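Local coordinates for MHP1 (Microbacterium liquefaciens, PDB 2JLN), which mediates the sodium-dependent binding and uptake of 5-aryl-substituted hydantoins, preferring 5-indolylmethyl and 5-benzyl hydantoin and the L isomer over the D isomer, at residues M96-I100 and N408-L412. Residues are numbered along the deposited sequence; the frame is centred on the assembly and turned at random.
Sequences MPFGI and NWVAL
Pro97, Phe98 and Gly99 make a buried loop-to-helix-end contact with Asn408, Ala411 and Leu412, joining the loop between helices 90-93 and 104-137 to the N-terminus of transmembrane helix 409-423. Gly99 and Asn408 have the nearest CA atoms, 4.9 Å apart. The polar link is weak: Asn408 ND2 donates to Pro97 O over 3.0 Å, with an N-H...O angle of only 130°. The other branch of the same amide turns back on its own helix, where OD1 accepts from Ala411 N at 3.0 Å along a fairly straight path (162°), the donor standing above the carbonyl plane. CG lies anti to the backbone N (chi1 171°), directing the amide between loop and helix. With the amide trimmed to an alanine, Ala411 N would probably lose its side-chain cap, keeping at most the weak bond to Asn408 O, and Pro97 O its weak amide donor. Beside this link the packing is apolar, Phe98 CD2 approaching Leu412 CD2 at 3.7 Å and Ala411 CB at 3.9 Å, both oblique to the ring. Pro97 and Phe98 also touch a second helix, 371-384. The arrangement is that of an asparagine N-cap whose amide nitrogen also makes a weak bond to a loop carbonyl.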
ATOM      1  N   MET A  96      -1.832  20.452   0.145  1.00 48.68           N
ATOM      2  CA  MET A  96      -1.526  21.243   1.317  1.00 49.44           C
ATOM      3  C   MET A  96      -0.059  21.733   1.356  1.00 51.42           C
ATOM      4  O   MET A  96       0.190  22.922   1.213  1.00 51.02           O
ATOM      5  CB  MET A  96      -1.908  20.436   2.566  1.00 52.68           C
ATOM      6  CG  MET A  96      -2.637  21.216   3.645  1.00 54.81           C
ATOM      7  SD  MET A  96      -4.117  20.397   4.316  1.00 59.44           S
ATOM      8  CE  MET A  96      -3.682  18.641   4.359  1.00 48.80           C
ATOM      9  N   PRO A  97       0.921  20.831   1.555  1.00 52.04           N
ATOM     10  CA  PRO A  97       2.297  21.338   1.648  1.00 49.86           C
ATOM     11  C   PRO A  97       2.890  21.726   0.288  1.00 49.45           C
ATOM     12  O   PRO A  97       3.452  22.809   0.157  1.00 50.88           O
ATOM     13  CB  PRO A  97       3.060  20.149   2.240  1.00 50.98           C
ATOM     14  CG  PRO A  97       2.307  18.972   1.749  1.00 51.89           C
ATOM     15  CD  PRO A  97       0.862  19.403   1.897  1.00 51.44           C
ATOM     16  N   PHE A  98       2.792  20.854  -0.709  1.00 49.40           N
ATOM     17  CA  PHE A  98       3.192  21.227  -2.067  1.00 50.51           C
ATOM     18  C   PHE A  98       2.045  22.076  -2.596  1.00 53.27           C
ATOM     19  O   PHE A  98       1.065  22.269  -1.876  1.00 56.52           O
ATOM     20  CB  PHE A  98       3.433  19.977  -2.901  1.00 47.23           C
ATOM     21  CG  PHE A  98       4.297  18.972  -2.205  1.00 46.16           C
ATOM     22  CD1 PHE A  98       3.745  17.861  -1.602  1.00 48.02           C
ATOM     23  CD2 PHE A  98       5.653  19.171  -2.098  1.00 45.46           C
ATOM     24  CE1 PHE A  98       4.535  16.950  -0.946  1.00 47.29           C
ATOM     25  CE2 PHE A  98       6.449  18.260  -1.429  1.00 48.04           C
ATOM     26  CZ  PHE A  98       5.892  17.154  -0.852  1.00 45.88           C
ATOM     27  N   GLY A  99       2.106  22.611  -3.806  1.00 49.31           N
ATOM     28  CA  GLY A  99       0.945  23.406  -4.214  1.00 52.85           C
ATOM     29  C   GLY A  99      -0.375  22.678  -4.529  1.00 51.48           C
ATOM     30  O   GLY A  99      -0.524  21.482  -4.370  1.00 54.61           O
ATOM     31  N   ILE A 100      -1.365  23.411  -4.990  1.00 52.04           N
ATOM     32  CA  ILE A 100      -2.525  22.781  -5.590  1.00 47.91           C
ATOM     33  C   ILE A 100      -2.097  22.129  -6.905  1.00 53.24           C
ATOM     34  O   ILE A 100      -2.714  21.168  -7.344  1.00 59.29           O
ATOM     35  CB  ILE A 100      -3.656  23.827  -5.819  1.00 50.84           C
ATOM     36  CG1 ILE A 100      -4.351  24.103  -4.490  1.00 50.91           C
ATOM     37  CG2 ILE A 100      -4.638  23.393  -6.907  1.00 45.44           C
ATOM     38  CD1 ILE A 100      -5.510  24.995  -4.584  1.00 52.42           C
ATOM     39  N   ASN A 408       4.414  25.306  -4.655  1.00 50.00           N
ATOM     40  CA  ASN A 408       5.187  25.819  -3.524  1.00 49.16           C
ATOM     41  C   ASN A 408       6.661  25.481  -3.699  1.00 48.12           C
ATOM     42  O   ASN A 408       7.109  24.443  -3.227  1.00 49.71           O
ATOM     43  CB  ASN A 408       4.645  25.265  -2.194  1.00 50.19           C
ATOM     44  CG  ASN A 408       5.546  25.599  -0.986  1.00 50.54           C
ATOM     45  OD1 ASN A 408       6.676  26.079  -1.136  1.00 49.80           O
ATOM     46  ND2 ASN A 408       5.043  25.327   0.210  1.00 45.38           N
ATOM     47  N   TRP A 409       7.419  26.341  -4.373  1.00 48.33           N
ATOM     48  CA  TRP A 409       8.809  25.990  -4.677  1.00 49.19           C
ATOM     49  C   TRP A 409       9.656  25.721  -3.438  1.00 48.00           C
ATOM     50  O   TRP A 409      10.533  24.872  -3.496  1.00 49.65           O
ATOM     51  CB  TRP A 409       9.492  26.986  -5.618  1.00 46.70           C
ATOM     52  CG  TRP A 409       8.749  27.158  -6.903  1.00 46.91           C
ATOM     53  CD1 TRP A 409       7.840  28.132  -7.193  1.00 47.05           C
ATOM     54  CD2 TRP A 409       8.827  26.320  -8.066  1.00 45.81           C
ATOM     55  NE1 TRP A 409       7.351  27.960  -8.472  1.00 49.33           N
ATOM     56  CE2 TRP A 409       7.941  26.854  -9.028  1.00 47.48           C
ATOM     57  CE3 TRP A 409       9.549  25.168  -8.385  1.00 44.63           C
ATOM     58  CZ2 TRP A 409       7.756  26.272 -10.286  1.00 45.99           C
ATOM     59  CZ3 TRP A 409       9.381  24.604  -9.644  1.00 44.04           C
ATOM     60  CH2 TRP A 409       8.489  25.155 -10.575  1.00 45.54           C
ATOM     61  N   VAL A 410       9.387  26.380  -2.312  1.00 45.56           N
ATOM     62  CA  VAL A 410      10.179  26.092  -1.115  1.00 45.32           C
ATOM     63  C   VAL A 410      10.033  24.651  -0.640  1.00 49.13           C
ATOM     64  O   VAL A 410      11.024  24.064  -0.192  1.00 48.39           O
ATOM     65  CB  VAL A 410       9.921  27.058   0.041  1.00 46.97           C
ATOM     66  CG1 VAL A 410      10.615  26.558   1.326  1.00 45.05           C
ATOM     67  CG2 VAL A 410      10.400  28.443  -0.339  1.00 44.99           C
ATOM     68  N   ALA A 411       8.820  24.079  -0.753  1.00 51.59           N
ATOM     69  CA  ALA A 411       8.552  22.633  -0.447  1.00 52.24           C
ATOM     70  C   ALA A 411       9.173  21.591  -1.414  1.00 51.77           C
ATOM     71  O   ALA A 411       9.725  20.595  -0.962  1.00 52.09           O
ATOM     72  CB  ALA A 411       7.062  22.369  -0.292  1.00 51.97           C
ATOM     73  N   LEU A 412       9.075  21.817  -2.727  1.00 52.02           N
ATOM     74  CA  LEU A 412       9.890  21.080  -3.704  1.00 51.31           C
ATOM     75  C   LEU A 412      11.392  21.252  -3.450  1.00 53.22           C
ATOM     76  O   LEU A 412      12.194  20.409  -3.834  1.00 55.15           O
ATOM     77  CB  LEU A 412       9.560  21.501  -5.136  1.00 50.09           C
ATOM     78  CG  LEU A 412       8.091  21.241  -5.490  1.00 53.65           C
ATOM     79  CD1 LEU A 412       7.802  21.418  -6.977  1.00 49.59           C
ATOM     80  CD2 LEU A 412       7.743  19.830  -5.053  1.00 55.26           C
TER